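PDB 4PCB: trwC protein from Escherichia coli, which probably nicks and carries plasmid DNA during bacterial conjugation, this chain being the amino-terminal relaxase part of a longer protein that also has a helicase-like part. Local coordinates for residues R154-Q159 with K268-D273; E42-S47 with G61-G66. All coordinates share one frame; numbering follows the deposited sequence.

Interaction 1 of 2, residues R154-Q159 with K268-D273; sequences RERDPQ and KKTSVD. With nucleotides of chain B.
Lys269 opens the contact by curling round NH1 at the edge of the Arg154 guanidinium. Its CG lies 3.0 Å from Arg154 NH1, and its NZ comes round in the plane of that group, 2.9 Å from Arg154 NH1. Both nitrogens are donors of like charge and are not hydrogen-bonded. The Lys269 chain turns at chi3 (-66°) and again at chi4, which brings NZ back to the arginine. The Lys269 backbone O stands edge-on to the Arg156 guanidinium, 3.7 Å from Arg156 NH2. At Thr270 the carbonyl O points to the same guanidinium, but its spacing is too short to be trusted as modelled. Ser271 brings only its CA close, obliquely. Val272 then lays CG2 over one face of the Arg156 group, 3.8 Å from Arg156 CD, the two side chains running alongside one another in opposite senses.

On the DNA side of 154-159, Arg154 CB lies 3.3 Å from OP1 of DG23 of chain B. Gln159 reaches a base: NE2 donates to O2 of DT21 of chain B (2.6 Å, N-H...O angle 148°), while its OE1 accepts a hydrogen bond from Lys92. Replacing Gln159, an alanine here being too short to reach the base, would probably leave the thymine O2 without its donor and Lys92 without one of its acceptors. Arg154 and Gln159 thus meet the DNA, while the guanidinium ends of Arg154 and Arg156 meet 268-273, beside the histidine metal site of the relaxase fold, where the His161 and His150 side chains lie about 9 Å from that of Arg156.

Interaction 2 of 2, residues E42-S47 with G61-G66; sequences EELGLS and GNIGEG
Leu44 reaches across to Ile63 and Glu65, and its side chain can be followed outward from the backbone. CB meets the carboxylate of Glu65, with Leu44 CB 3.5 Å from Glu65 OE2, although the placing of that oxygen is doubtful because it sits too close to the Leu44 carbonyl. From there the chain leaves with CG anti to the carbonyl carbon (chi1 -72°), and the branch carries both methyls to the isoleucine. Leu44 CD1 is 3.5 Å from Ile63 CG2, a close apolar contact. The other methyl, CD2, is shared: it lies 3.7 Å from Ile63 CG2 and 3.9 Å from Glu65 CD. A single isoleucine methyl therefore faces both tips of the leucine, and the two side chains cross at about a right angle.

Outside the two segments, Leu44 also touches Leu58 of helix 52-60, and Trp177 touches both Leu44 and Ile63, which agrees with the burial of these two residues. Glu65 lies at the exposed border, with a long, weak ion pair to Arg54.

The backbone around Leu44 ends the helix. Helix 39-43 stops just before it, and Gly45 takes positive phi (78°), with a weak bond from Gly45 N to Glu42 O at 3.2 Å. Leu46 N turns back to Ala41 O. Together these features define a Schellman motif, with Gly45 as its C-prime residue, closing the helix as the chain passes the 61-66 loop.

Interaction 2 closes along the chain before interaction 1 opens, and the two do not touch: their centres are 34 Å apart and their nearest atoms about 24 Å. Both belong to the TrwC relaxase domain. They relate through the six-stranded antiparallel sheet: strand 161-171 follows the 154-159 loop directly and pairs with strand 177-178, whose Trp177 packs on interaction 2, and Lys171 of strand 161-171 forms a salt bridge with Glu43. Interaction 1 instead joins the loop after strand 145-150 to the one before helix 275-285, next to DNA and the metal-binding histidines. Interaction 2, away from the metal site, is packing of the turn that ends helix 39-43 against the loop that follows helix 52-60.

Interaction 1 of 2, residues R154-Q159 with K268-D273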
loop_
_atom_site.group_PDB
_atom_site.type_symbol
_atom_site.label_atom_id
_atom_site.label_comp_id
_atom_site.label_asym_id
_atom_site.label_seq_id
_atom_site.Cartn_x
_atom_site.Cartn_y
_atom_site.Cartn_z
ATOM N N ARG A 154 -7.847 -5.430 -10.312
ATOM C CA ARG A 154 -8.069 -6.693 -11.007
ATOM C C ARG A 154 -9.081 -6.570 -12.144
ATOM O O ARG A 154 -8.903 -7.162 -13.207
ATOM C CB ARG A 154 -8.501 -7.779 -10.015
ATOM C CG ARG A 154 -9.154 -9.000 -10.647
ATOM C CD ARG A 154 -8.537 -10.289 -10.136
ATOM N NE ARG A 154 -7.448 -10.741 -10.994
ATOM C CZ ARG A 154 -6.602 -11.716 -10.680
ATOM N NH1 ARG A 154 -5.642 -12.055 -11.527
ATOM N NH2 ARG A 154 -6.716 -12.350 -9.523
ATOM N N GLU A 155 -10.146 -5.810 -11.919
ATOM C CA GLU A 155 -11.186 -5.660 -12.920
ATOM C C GLU A 155 -10.867 -4.386 -13.687
ATOM O O GLU A 155 -11.707 -3.834 -14.408
ATOM C CB GLU A 155 -12.550 -5.608 -12.253
ATOM C CG GLU A 155 -13.682 -6.365 -12.927
ATOM C CD GLU A 155 -13.402 -7.834 -13.202
ATOM O OE1 GLU A 155 -12.808 -8.519 -12.346
ATOM O OE2 GLU A 155 -13.815 -8.312 -14.277
ATOM N N ARG A 156 -9.600 -3.993 -13.550
ATOM C CA ARG A 156 -9.003 -2.786 -14.129
ATOM C C ARG A 156 -9.873 -1.538 -14.037
ATOM O O ARG A 156 -10.058 -0.792 -15.009
ATOM C CB ARG A 156 -8.511 -3.043 -15.562
ATOM C CG ARG A 156 -7.065 -3.553 -15.472
ATOM C CD ARG A 156 -6.190 -3.236 -16.668
ATOM N NE ARG A 156 -4.923 -3.966 -16.588
ATOM C CZ ARG A 156 -4.755 -5.242 -16.933
ATOM N NH1 ARG A 156 -5.764 -5.966 -17.412
ATOM N NH2 ARG A 156 -3.560 -5.800 -16.809
ATOM N N ASP A 157 -10.398 -1.315 -12.839
ATOM C CA ASP A 157 -11.090 -0.083 -12.524
ATOM C C ASP A 157 -10.034 0.917 -12.105
ATOM O O ASP A 157 -9.042 0.533 -11.476
ATOM C CB ASP A 157 -12.065 -0.297 -11.367
ATOM C CG ASP A 157 -13.258 -1.141 -11.756
ATOM O OD1 ASP A 157 -14.008 -0.729 -12.662
ATOM O OD2 ASP A 157 -13.450 -2.210 -11.144
ATOM N N PRO A 158 -10.215 2.190 -12.422
ATOM C CA PRO A 158 -9.260 3.186 -11.939
ATOM C C PRO A 158 -9.111 3.041 -10.430
ATOM O O PRO A 158 -10.021 3.410 -9.694
ATOM C CB PRO A 158 -9.931 4.505 -12.298
ATOM C CG PRO A 158 -10.698 4.187 -13.532
ATOM C CD PRO A 158 -11.171 2.767 -13.383
ATOM N N GLN A 159 -7.989 2.489 -9.980
ATOM C CA GLN A 159 -7.773 2.249 -8.562
ATOM C C GLN A 159 -6.372 2.648 -8.126
ATOM O O GLN A 159 -5.439 1.848 -8.195
ATOM C CB GLN A 159 -8.024 0.781 -8.224
ATOM C CG GLN A 159 -7.778 0.432 -6.765
ATOM C CD GLN A 159 -8.785 1.077 -5.834
ATOM O OE1 GLN A 159 -9.569 1.927 -6.246
ATOM N NE2 GLN A 159 -8.764 0.676 -4.572
ATOM N N LYS A 268 -8.990 -12.476 -15.436
ATOM C CA LYS A 268 -7.804 -12.672 -16.256
ATOM C C LYS A 268 -7.006 -11.373 -16.294
ATOM O O LYS A 268 -7.531 -10.320 -16.672
ATOM C CB LYS A 268 -8.191 -13.153 -17.667
ATOM C CG LYS A 268 -8.998 -14.475 -17.657
ATOM C CD LYS A 268 -9.415 -14.981 -19.046
ATOM C CE LYS A 268 -10.331 -13.997 -19.760
ATOM N NZ LYS A 268 -11.658 -13.922 -19.074
ATOM N N LYS A 269 -5.726 -11.443 -15.951
ATOM C CA LYS A 269 -4.880 -10.247 -15.869
ATOM C C LYS A 269 -4.463 -9.773 -17.259
ATOM O O LYS A 269 -3.293 -9.428 -17.469
ATOM C CB LYS A 269 -3.637 -10.508 -15.001
ATOM C CG LYS A 269 -3.918 -10.556 -13.500
ATOM C CD LYS A 269 -2.681 -10.892 -12.665
ATOM C CE LYS A 269 -2.213 -12.315 -12.963
ATOM N NZ LYS A 269 -3.267 -13.355 -12.693
ATOM N N THR A 270 -5.402 -9.819 -18.210
ATOM C CA THR A 270 -5.116 -9.495 -19.607
ATOM C C THR A 270 -4.383 -8.155 -19.721
ATOM O O THR A 270 -4.874 -7.092 -19.315
ATOM C CB THR A 270 -6.427 -9.498 -20.471
ATOM O OG1 THR A 270 -6.109 -9.434 -21.868
ATOM C CG2 THR A 270 -7.436 -8.399 -20.065
ATOM N N SER A 271 -3.169 -8.223 -20.255
ATOM C CA SER A 271 -2.336 -7.038 -20.367
ATOM C C SER A 271 -2.896 -6.214 -21.503
ATOM O O SER A 271 -2.898 -6.644 -22.660
ATOM C CB SER A 271 -0.871 -7.410 -20.609
ATOM O OG SER A 271 0.006 -6.427 -20.077
ATOM N N VAL A 272 -3.370 -5.023 -21.181
ATOM C CA VAL A 272 -4.056 -4.225 -22.176
ATOM C C VAL A 272 -3.383 -2.883 -22.402
ATOM O O VAL A 272 -2.615 -2.418 -21.556
ATOM C CB VAL A 272 -5.497 -3.984 -21.755
ATOM C CG1 VAL A 272 -6.274 -5.282 -21.777
ATOM C CG2 VAL A 272 -5.528 -3.353 -20.370
ATOM N N ASP A 273 -3.636 -2.282 -23.561
ATOM C CA ASP A 273 -3.186 -0.928 -23.783
ATOM C C ASP A 273 -3.949 -0.073 -22.800
ATOM O O ASP A 273 -5.060 -0.413 -22.375
ATOM C CB ASP A 273 -3.407 -0.471 -25.211
ATOM C CG ASP A 273 -4.771 -0.809 -25.707
ATOM O OD1 ASP A 273 -5.342 -1.791 -25.201
ATOM O OD2 ASP A 273 -5.267 -0.105 -26.608
ATOM P P DT B 21 -16.522 2.110 -1.142
ATOM O OP1 DT B 21 -16.727 3.525 -1.532
ATOM O OP2 DT B 21 -17.693 1.246 -0.860
ATOM O "O5'" DT B 21 -15.632 1.422 -2.269
ATOM C "C5'" DT B 21 -15.723 1.847 -3.641
ATOM C "C4'" DT B 21 -14.386 1.697 -4.329
ATOM O "O4'" DT B 21 -13.410 2.554 -3.690
ATOM C "C3'" DT B 21 -13.793 0.289 -4.277
ATOM O "O3'" DT B 21 -13.025 0.060 -5.460
ATOM C "C2'" DT B 21 -12.864 0.359 -3.080
ATOM C "C1'" DT B 21 -12.320 1.767 -3.225
ATOM N N1 DT B 21 -11.805 2.374 -1.979
ATOM C C2 DT B 21 -10.498 2.113 -1.637
ATOM O O2 DT B 21 -9.762 1.407 -2.306
ATOM N N3 DT B 21 -10.081 2.712 -0.474
ATOM C C4 DT B 21 -10.822 3.527 0.359
ATOM O O4 DT B 21 -10.312 3.993 1.373
ATOM C C5 DT B 21 -12.185 3.760 -0.061
ATOM C C7 DT B 21 -13.066 4.628 0.778
ATOM C C6 DT B 21 -12.602 3.177 -1.193
ATOM P P DG B 23 -7.958 -6.349 -5.710
ATOM O OP1 DG B 23 -8.731 -6.595 -6.951
ATOM O OP2 DG B 23 -8.049 -7.308 -4.585
ATOM O "O5'" DG B 23 -6.421 -6.175 -6.085
ATOM C "C5'" DG B 23 -5.392 -6.805 -5.300
ATOM C "C4'" DG B 23 -4.306 -5.806 -4.983
ATOM O "O4'" DG B 23 -4.897 -4.646 -4.349
ATOM C "C3'" DG B 23 -3.234 -6.300 -4.014
ATOM O "O3'" DG B 23 -2.126 -6.856 -4.730
ATOM C "C2'" DG B 23 -2.836 -5.032 -3.283
ATOM C "C1'" DG B 23 -4.165 -4.301 -3.180
ATOM N N9 DG B 23 -4.961 -4.692 -2.023
ATOM C C8 DG B 23 -4.735 -5.763 -1.194
ATOM N N7 DG B 23 -5.613 -5.863 -0.234
ATOM C C5 DG B 23 -6.468 -4.788 -0.437
ATOM C C6 DG B 23 -7.615 -4.376 0.290
ATOM O O6 DG B 23 -8.120 -4.895 1.294
ATOM N N1 DG B 23 -8.186 -3.235 -0.262
ATOM C C2 DG B 23 -7.719 -2.574 -1.370
ATOM N N2 DG B 23 -8.409 -1.489 -1.747
ATOM N N3 DG B 23 -6.652 -2.949 -2.059
ATOM C C4 DG B 23 -6.081 -4.056 -1.539
ATOM P P DT B 22 -13.037 -1.376 -6.152
ATOM O OP1 DT B 22 -12.413 -1.241 -7.489
ATOM O OP2 DT B 22 -14.410 -1.926 -6.036
ATOM O "O5'" DT B 22 -12.065 -2.231 -5.222
ATOM C "C5'" DT B 22 -10.655 -2.296 -5.503
ATOM C "C4'" DT B 22 -9.937 -3.152 -4.485
ATOM O "O4'" DT B 22 -10.665 -3.176 -3.239
ATOM C "C3'" DT B 22 -9.746 -4.618 -4.892
ATOM O "O3'" DT B 22 -8.368 -4.909 -5.157
ATOM C "C2'" DT B 22 -10.235 -5.415 -3.690
ATOM C "C1'" DT B 22 -10.331 -4.382 -2.585
ATOM N N1 DT B 22 -11.360 -4.665 -1.563
ATOM C C2 DT B 22 -11.009 -5.501 -0.529
ATOM O O2 DT B 22 -9.902 -5.999 -0.423
ATOM N N3 DT B 22 -12.007 -5.730 0.385
ATOM C C4 DT B 22 -13.292 -5.223 0.365
ATOM O O4 DT B 22 -14.081 -5.519 1.257
ATOM C C5 DT B 22 -13.594 -4.357 -0.751
ATOM C C7 DT B 22 -14.960 -3.759 -0.857
ATOM C C6 DT B 22 -12.628 -4.128 -1.649
#

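Interaction 2 of 2, residues E42-S47 with G61-G66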
loop_
_atom_site.group_PDB
_atom_site.type_symbol
_atom_site.label_atom_id
_atom_site.label_comp_id
_atom_site.label_asym_id
_atom_site.label_seq_id
_atom_site.Cartn_x
_atom_site.Cartn_y
_atom_site.Cartn_z
ATOM N N GLU A 42 18.046 6.060 3.114
ATOM C CA GLU A 42 19.006 7.126 2.874
ATOM C C GLU A 42 20.389 6.805 3.418
ATOM O O GLU A 42 21.401 7.275 2.887
ATOM C CB GLU A 42 18.521 8.443 3.475
ATOM C CG GLU A 42 17.468 9.152 2.626
ATOM C CD GLU A 42 16.869 10.331 3.355
ATOM O OE1 GLU A 42 17.303 10.578 4.505
ATOM O OE2 GLU A 42 15.976 11.004 2.789
ATOM N N GLU A 43 20.447 6.020 4.483
ATOM C CA GLU A 43 21.746 5.683 5.035
ATOM C C GLU A 43 22.447 4.637 4.197
ATOM O O GLU A 43 23.672 4.552 4.209
ATOM C CB GLU A 43 21.641 5.218 6.482
ATOM C CG GLU A 43 22.971 5.351 7.193
ATOM C CD GLU A 43 22.903 4.911 8.616
ATOM O OE1 GLU A 43 21.887 4.264 8.987
ATOM O OE2 GLU A 43 23.883 5.199 9.347
ATOM N N LEU A 44 21.670 3.846 3.463
ATOM C CA LEU A 44 22.240 2.856 2.555
ATOM C C LEU A 44 22.460 3.468 1.179
ATOM O O LEU A 44 22.817 2.780 0.222
ATOM C CB LEU A 44 21.331 1.642 2.452
ATOM C CG LEU A 44 21.236 0.677 3.637
ATOM C CD1 LEU A 44 20.563 -0.601 3.148
ATOM C CD2 LEU A 44 22.601 0.369 4.233
ATOM N N GLY A 45 22.235 4.773 1.093
ATOM C CA GLY A 45 22.494 5.522 -0.120
ATOM C C GLY A 45 21.447 5.365 -1.194
ATOM O O GLY A 45 21.709 5.674 -2.355
ATOM N N LEU A 46 20.235 4.975 -0.809
ATOM C CA LEU A 46 19.176 4.785 -1.785
ATOM C C LEU A 46 18.279 6.017 -1.849
ATOM O O LEU A 46 17.476 6.267 -0.953
ATOM C CB LEU A 46 18.348 3.539 -1.453
ATOM C CG LEU A 46 19.058 2.187 -1.311
ATOM C CD1 LEU A 46 18.168 1.242 -0.543
ATOM C CD2 LEU A 46 19.414 1.601 -2.665
ATOM N N SER A 47 18.408 6.761 -2.944
ATOM C CA SER A 47 17.644 7.984 -3.166
ATOM C C SER A 47 17.142 8.024 -4.609
ATOM O O SER A 47 17.876 7.671 -5.532
ATOM C CB SER A 47 18.524 9.219 -2.869
ATOM O OG SER A 47 17.828 10.454 -3.023
ATOM N N GLY A 61 18.055 -9.971 1.430
ATOM C CA GLY A 61 18.911 -9.788 2.589
ATOM C C GLY A 61 20.244 -9.207 2.183
ATOM O O GLY A 61 21.065 -8.806 3.006
ATOM N N ASN A 62 20.460 -9.157 0.884
ATOM C CA ASN A 62 21.694 -8.605 0.361
ATOM C C ASN A 62 21.614 -7.059 0.393
ATOM O O ASN A 62 20.949 -6.416 -0.429
ATOM C CB ASN A 62 21.954 -9.200 -1.047
ATOM C CG ASN A 62 23.281 -8.770 -1.654
ATOM O OD1 ASN A 62 24.168 -8.244 -0.966
ATOM N ND2 ASN A 62 23.458 -9.083 -2.934
ATOM N N ILE A 63 22.242 -6.484 1.416
ATOM C CA ILE A 63 22.305 -5.040 1.582
ATOM C C ILE A 63 23.430 -4.513 0.696
ATOM O O ILE A 63 23.352 -3.430 0.136
ATOM C CB ILE A 63 22.596 -4.628 3.054
ATOM C CG1 ILE A 63 21.437 -4.955 3.984
ATOM C CG2 ILE A 63 22.925 -3.151 3.161
ATOM C CD1 ILE A 63 21.792 -4.729 5.456
ATOM N N GLY A 64 24.503 -5.289 0.605
ATOM C CA GLY A 64 25.693 -4.849 -0.093
ATOM C C GLY A 64 26.550 -4.017 0.838
ATOM O O GLY A 64 26.706 -4.363 2.005
ATOM N N GLU A 65 27.094 -2.918 0.325
ATOM C CA GLU A 65 27.937 -2.024 1.118
ATOM C C GLU A 65 28.897 -2.779 2.035
ATOM O O GLU A 65 29.282 -2.281 3.092
ATOM C CB GLU A 65 27.086 -1.059 1.947
ATOM C CG GLU A 65 25.703 -0.795 1.383
ATOM C CD GLU A 65 25.304 0.661 1.492
ATOM O OE1 GLU A 65 25.930 1.394 2.286
ATOM O OE2 GLU A 65 24.367 1.074 0.782
ATOM N N GLY A 66 29.273 -3.984 1.626
ATOM C CA GLY A 66 30.233 -4.783 2.364
ATOM C C GLY A 66 29.799 -5.200 3.755
ATOM O O GLY A 66 30.536 -5.007 4.719
#